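Local coordinates for protein Kiaa0380 (Homo sapiens, PDB 1HTJ) that probably couples heterotrimeric G protein signalling to Rho GTPases, as a guanine nucleotide exchange factor whose RGS-like domain is the fragment described here, at residues A93-K98 / A190-A195; Y50-A55 / P59-L64. The protein carries 3 engineered substitutions. All coordinates share one frame; numbering follows the deposited sequence.

Contact 1: residues A93-K98 / A190-A195; sequences APLRVK and APMDFA
Leu95 reaches from an irregular loop onto the helix carrying Pro191 and Met192, and it makes most of this contact of apolar side chains. Its CB already points at the helix. At the first torsion CG stands opposite the carbonyl carbon and next to the backbone N (chi1 -57°), and an extended second torsion carries CD1 on to the helix surface. CD1 settles between two consecutive residues: it lies 3.8 Å from Met192 CG and 4.1 Å from Pro191 CB, and it also nears the helix backbone, with Met192 N at 3.9 Å. The other branch, CD2, comes to 3.9 Å from Met192 CG, so the leucine fork takes that methylene on both methyls. The two side chains run at about a right angle to each other, and the selenomethionine meets Leu95 through the CG methylene, not through SE. Pro94 adds a second, more open patch. Its ring meets that of Pro191 obliquely, CG to CG at 4.0 Å, and Pro94 CB approaches the same Pro191 CG at 4.2 Å. Pro191 CB is thus shared, since Pro94 CG touches it from one residue and Leu95 CD1 from the next. No hydrogen bond crosses the contact; a backbone bond to Ile87 ties Leu95 to helix 76-89 instead. The loop 93-98 links helix 76-89 to helix 101-112 and here lies against helix 186-202. Leu95 also packs on Ile87 and Phe88 of helix 76-89 and on Ser58 of helix 58-69, while Met192 touches Leu181 of helix 163-182, so the contact joins the loop to helices from widely separated parts of the chain.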
loop_
_atom_site.group_PDB
_atom_site.type_symbol
_atom_site.label_atom_id
_atom_site.label_comp_id
_atom_site.label_asym_id
_atom_site.label_seq_id
_atom_site.Cartn_x
_atom_site.Cartn_y
_atom_site.Cartn_z
ATOM N N ALA A 93 11.278 3.863 12.613
ATOM C CA ALA A 93 10.805 3.110 11.473
ATOM C C ALA A 93 11.127 3.880 10.192
ATOM O O ALA A 93 10.978 5.097 10.136
ATOM C CB ALA A 93 9.314 2.886 11.593
ATOM N N PRO A 94 11.594 3.175 9.151
ATOM C CA PRO A 94 11.926 3.839 7.878
ATOM C C PRO A 94 10.719 4.447 7.150
ATOM O O PRO A 94 10.838 5.488 6.510
ATOM C CB PRO A 94 12.606 2.730 7.075
ATOM C CG PRO A 94 11.977 1.478 7.623
ATOM C CD PRO A 94 11.932 1.741 9.109
ATOM N N LEU A 95 9.568 3.787 7.237
ATOM C CA LEU A 95 8.343 4.278 6.599
ATOM C C LEU A 95 7.358 4.634 7.706
ATOM O O LEU A 95 6.199 4.191 7.728
ATOM C CB LEU A 95 7.749 3.201 5.695
ATOM C CG LEU A 95 8.678 2.664 4.607
ATOM C CD1 LEU A 95 7.899 1.662 3.743
ATOM C CD2 LEU A 95 9.227 3.824 3.763
ATOM N N ARG A 96 7.853 5.453 8.621
ATOM C CA ARG A 96 7.113 5.891 9.783
ATOM C C ARG A 96 5.763 6.526 9.534
ATOM O O ARG A 96 5.607 7.416 8.705
ATOM C CB ARG A 96 7.959 6.863 10.593
ATOM C CG ARG A 96 7.341 7.258 11.928
ATOM C CD ARG A 96 7.430 6.108 12.916
ATOM N NE ARG A 96 6.799 6.424 14.192
ATOM C CZ ARG A 96 7.095 7.490 14.931
ATOM N NH1 ARG A 96 8.021 8.358 14.524
ATOM N NH2 ARG A 96 6.457 7.690 16.084
ATOM N N VAL A 97 4.783 6.042 10.275
ATOM C CA VAL A 97 3.442 6.575 10.225
ATOM C C VAL A 97 3.211 7.024 11.663
ATOM O O VAL A 97 3.309 6.233 12.598
ATOM C CB VAL A 97 2.409 5.504 9.840
ATOM C CG1 VAL A 97 1.011 6.048 10.045
ATOM C CG2 VAL A 97 2.602 5.094 8.391
ATOM N N LYS A 98 2.942 8.304 11.847
ATOM C CA LYS A 98 2.727 8.793 13.189
ATOM C C LYS A 98 1.278 8.554 13.624
ATOM O O LYS A 98 0.340 8.796 12.861
ATOM C CB LYS A 98 3.081 10.281 13.266
ATOM C CG LYS A 98 3.129 10.790 14.693
ATOM C CD LYS A 98 2.954 12.299 14.781
ATOM C CE LYS A 98 2.412 12.679 16.161
ATOM N NZ LYS A 98 1.059 12.068 16.430
ATOM N N ALA A 190 14.035 -1.449 0.384
ATOM C CA ALA A 190 13.809 -2.770 0.953
ATOM C C ALA A 190 12.463 -2.797 1.690
ATOM O O ALA A 190 11.612 -3.639 1.402
ATOM C CB ALA A 190 14.977 -3.168 1.910
ATOM N N PRO A 191 12.255 -1.887 2.654
ATOM C CA PRO A 191 10.957 -1.928 3.345
ATOM C C PRO A 191 9.768 -1.683 2.411
ATOM O O PRO A 191 8.723 -2.325 2.542
ATOM C CB PRO A 191 11.101 -0.869 4.450
ATOM C CG PRO A 191 12.156 0.072 3.912
ATOM C CD PRO A 191 13.154 -0.906 3.287
HETATM N N MSE A 192 9.922 -0.765 1.463
HETATM C CA MSE A 192 8.857 -0.484 0.503
HETATM C C MSE A 192 8.591 -1.742 -0.344
HETATM O O MSE A 192 7.456 -2.085 -0.651
HETATM C CB MSE A 192 9.273 0.675 -0.418
HETATM C CG MSE A 192 9.386 2.046 0.266
HETATM SE SE MSE A 192 10.232 3.369 -0.903
HETATM C CE MSE A 192 8.867 3.577 -2.260
ATOM N N ASP A 193 9.653 -2.428 -0.732
ATOM C CA ASP A 193 9.511 -3.630 -1.534
ATOM C C ASP A 193 8.805 -4.708 -0.702
ATOM O O ASP A 193 7.930 -5.418 -1.200
ATOM C CB ASP A 193 10.892 -4.120 -1.984
ATOM C CG ASP A 193 10.812 -5.329 -2.895
ATOM O OD1 ASP A 193 10.481 -5.189 -4.088
ATOM O OD2 ASP A 193 11.065 -6.441 -2.404
ATOM N N PHE A 194 9.180 -4.824 0.569
ATOM C CA PHE A 194 8.549 -5.812 1.430
ATOM C C PHE A 194 7.051 -5.528 1.558
ATOM O O PHE A 194 6.227 -6.422 1.390
ATOM C CB PHE A 194 9.162 -5.785 2.820
ATOM C CG PHE A 194 8.528 -6.749 3.767
ATOM C CD1 PHE A 194 9.039 -8.032 3.923
ATOM C CD2 PHE A 194 7.395 -6.389 4.491
ATOM C CE1 PHE A 194 8.430 -8.948 4.791
ATOM C CE2 PHE A 194 6.781 -7.297 5.357
ATOM C CZ PHE A 194 7.306 -8.577 5.504
ATOM N N ALA A 195 6.708 -4.280 1.864
ATOM C CA ALA A 195 5.307 -3.887 2.039
ATOM C C ALA A 195 4.499 -4.094 0.759
ATOM O O ALA A 195 3.405 -4.667 0.768
ATOM C CB ALA A 195 5.231 -2.434 2.485
#

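Contact 2: residues Y50-A55 / P59-L64; sequences YIFSQA and PLLFYL
Phe52 and Leu61 make the closer of two apolar contacts between helices 41-54 and 58-69. In the aromatic–aliphatic pair the leucine rests on two neighbouring carbons of the ring, CE2 and CZ: Phe52 CE2 lies 3.9 Å from Leu61 CD1 and 4.0 Å from Leu61 CD2, and CZ of Phe52 is likewise 3.9 Å from CD1. Both methyls of the leucine therefore meet the same two ring carbons, with the side chains crossing at about a right angle. Although the CB of Phe52 does not point straight at the other helix, a chi1 of -79° swings the ring toward it. With an alanine in place of Leu61, both methyls would be gone, and CE2 and CZ of Phe52 would probably be left with a gap beside them. The purely aliphatic pair is looser: Ile51 CG1 and Leu60 CD2 stand 4.2 Å apart, and both residues direct their CB toward the opposite helix. Polar contacts play no part across the interface; hydrogen bonds such as Ala55 N to Ile51 O, at 2.9 Å, belong to the backbone of one segment. Around the pair, Phe52 also packs on Leu177 and Ile180 of helix 163-182 and on Leu196 of helix 186-202, while Ile51 touches Gln135 of helix 118-144. All four touching residues are buried. Two consecutive helices joined by a short connection, packed through apolar side chains and enclosed by helices from later in the chain, form here a core helical hairpin of the all-helical RGS-like domain.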
loop_
_atom_site.group_PDB
_atom_site.type_symbol
_atom_site.label_atom_id
_atom_site.label_comp_id
_atom_site.label_asym_id
_atom_site.label_seq_id
_atom_site.Cartn_x
_atom_site.Cartn_y
_atom_site.Cartn_z
ATOM N N TYR A 50 2.658 6.550 -8.764
ATOM C CA TYR A 50 2.661 7.969 -8.481
ATOM C C TYR A 50 3.239 8.157 -7.080
ATOM O O TYR A 50 4.166 8.948 -6.878
ATOM C CB TYR A 50 1.235 8.549 -8.544
ATOM C CG TYR A 50 1.125 9.897 -7.847
ATOM C CD1 TYR A 50 1.762 11.031 -8.362
ATOM C CD2 TYR A 50 0.476 10.011 -6.614
ATOM C CE1 TYR A 50 1.762 12.248 -7.648
ATOM C CE2 TYR A 50 0.473 11.207 -5.899
ATOM C CZ TYR A 50 1.120 12.323 -6.410
ATOM O OH TYR A 50 1.165 13.484 -5.654
ATOM N N ILE A 51 2.702 7.418 -6.117
ATOM C CA ILE A 51 3.170 7.517 -4.740
ATOM C C ILE A 51 4.684 7.301 -4.654
ATOM O O ILE A 51 5.419 8.152 -4.156
ATOM C CB ILE A 51 2.499 6.458 -3.838
ATOM C CG1 ILE A 51 0.975 6.644 -3.820
ATOM C CG2 ILE A 51 3.102 6.527 -2.431
ATOM C CD1 ILE A 51 0.489 7.913 -3.170
ATOM N N PHE A 52 5.142 6.150 -5.139
ATOM C CA PHE A 52 6.561 5.817 -5.085
ATOM C C PHE A 52 7.452 6.876 -5.731
ATOM O O PHE A 52 8.559 7.123 -5.256
ATOM C CB PHE A 52 6.820 4.458 -5.737
ATOM C CG PHE A 52 6.473 3.279 -4.856
ATOM C CD1 PHE A 52 7.109 2.045 -5.042
ATOM C CD2 PHE A 52 5.508 3.389 -3.857
ATOM C CE1 PHE A 52 6.789 0.945 -4.249
ATOM C CE2 PHE A 52 5.178 2.283 -3.051
ATOM C CZ PHE A 52 5.819 1.068 -3.250
ATOM N N SER A 53 6.954 7.500 -6.801
ATOM C CA SER A 53 7.703 8.528 -7.517
ATOM C C SER A 53 7.702 9.912 -6.892
ATOM O O SER A 53 8.718 10.597 -6.941
ATOM C CB SER A 53 7.162 8.707 -8.940
ATOM O OG SER A 53 7.201 7.500 -9.682
ATOM N N GLN A 54 6.579 10.327 -6.308
ATOM C CA GLN A 54 6.473 11.703 -5.799
ATOM C C GLN A 54 6.097 11.952 -4.357
ATOM O O GLN A 54 6.321 13.047 -3.858
ATOM C CB GLN A 54 5.441 12.490 -6.623
ATOM C CG GLN A 54 5.297 12.069 -8.050
ATOM C CD GLN A 54 6.237 12.817 -8.955
ATOM O OE1 GLN A 54 7.359 13.152 -8.564
ATOM N NE2 GLN A 54 5.793 13.081 -10.183
ATOM N N ALA A 55 5.510 10.980 -3.684
ATOM C CA ALA A 55 5.060 11.220 -2.324
ATOM C C ALA A 55 5.648 10.305 -1.268
ATOM O O ALA A 55 6.555 9.505 -1.531
ATOM C CB ALA A 55 3.532 11.136 -2.293
ATOM N N PRO A 59 2.005 6.053 4.682
ATOM C CA PRO A 59 0.594 5.818 5.013
ATOM C C PRO A 59 -0.139 4.754 4.221
ATOM O O PRO A 59 -0.847 3.929 4.816
ATOM C CB PRO A 59 -0.051 7.205 4.868
ATOM C CG PRO A 59 0.854 7.927 3.930
ATOM C CD PRO A 59 2.238 7.473 4.360
ATOM N N LEU A 60 0.018 4.763 2.897
ATOM C CA LEU A 60 -0.670 3.776 2.082
ATOM C C LEU A 60 -0.077 2.390 2.197
ATOM O O LEU A 60 -0.821 1.404 2.241
ATOM C CB LEU A 60 -0.687 4.198 0.613
ATOM C CG LEU A 60 -1.353 3.206 -0.338
ATOM C CD1 LEU A 60 -2.773 2.908 0.146
ATOM C CD2 LEU A 60 -1.375 3.786 -1.755
ATOM N N LEU A 61 1.252 2.293 2.221
ATOM C CA LEU A 61 1.867 0.980 2.332
ATOM C C LEU A 61 1.516 0.398 3.689
ATOM O O LEU A 61 1.281 -0.807 3.822
ATOM C CB LEU A 61 3.394 1.048 2.150
ATOM C CG LEU A 61 3.892 1.236 0.706
ATOM C CD1 LEU A 61 5.423 1.193 0.675
ATOM C CD2 LEU A 61 3.305 0.125 -0.193
ATOM N N PHE A 62 1.480 1.257 4.697
ATOM C CA PHE A 62 1.125 0.818 6.033
ATOM C C PHE A 62 -0.309 0.276 5.992
ATOM O O PHE A 62 -0.594 -0.850 6.429
ATOM C CB PHE A 62 1.195 1.983 7.014
ATOM C CG PHE A 62 0.546 1.686 8.325
ATOM C CD1 PHE A 62 1.032 0.652 9.136
ATOM C CD2 PHE A 62 -0.598 2.379 8.725
ATOM C CE1 PHE A 62 0.387 0.312 10.318
ATOM C CE2 PHE A 62 -1.252 2.045 9.915
ATOM C CZ PHE A 62 -0.758 1.009 10.712
ATOM N N TYR A 63 -1.206 1.093 5.447
ATOM C CA TYR A 63 -2.611 0.732 5.338
ATOM C C TYR A 63 -2.798 -0.624 4.638
ATOM O O TYR A 63 -3.574 -1.476 5.093
ATOM C CB TYR A 63 -3.359 1.823 4.556
ATOM C CG TYR A 63 -4.826 1.550 4.403
ATOM C CD1 TYR A 63 -5.757 2.186 5.216
ATOM C CD2 TYR A 63 -5.286 0.636 3.461
ATOM C CE1 TYR A 63 -7.118 1.918 5.092
ATOM C CE2 TYR A 63 -6.646 0.357 3.330
ATOM C CZ TYR A 63 -7.554 1.004 4.145
ATOM O OH TYR A 63 -8.897 0.758 3.999
ATOM N N LEU A 64 -2.086 -0.811 3.529
ATOM C CA LEU A 64 -2.178 -2.039 2.764
ATOM C C LEU A 64 -1.653 -3.247 3.547
ATOM O O LEU A 64 -2.145 -4.376 3.384
ATOM C CB LEU A 64 -1.410 -1.888 1.444
ATOM C CG LEU A 64 -2.018 -0.925 0.408
ATOM C CD1 LEU A 64 -1.101 -0.795 -0.794
ATOM C CD2 LEU A 64 -3.376 -1.444 -0.034
#

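Overall arrangement
Contact 2 comes first along the chain and closes before contact 1 opens; it pairs consecutive helices, whereas contact 1 brings together segments more than 90 residues apart. Their centres are 10 Å from each other, and contact 2 lies nearer the centre of the chain. The two meet directly: Met192 packs on Phe52 and Leu61, and Val97 on Pro59 and Phe62. Helix 186-202 thus belongs to contact 1 and also borders contact 2, and the 93-98 loop lies against helix 58-69. Together they join early, middle and late parts of one helical RGS-like domain through continuous apolar packing, from the buried contact 2 to the partly buried contact 1.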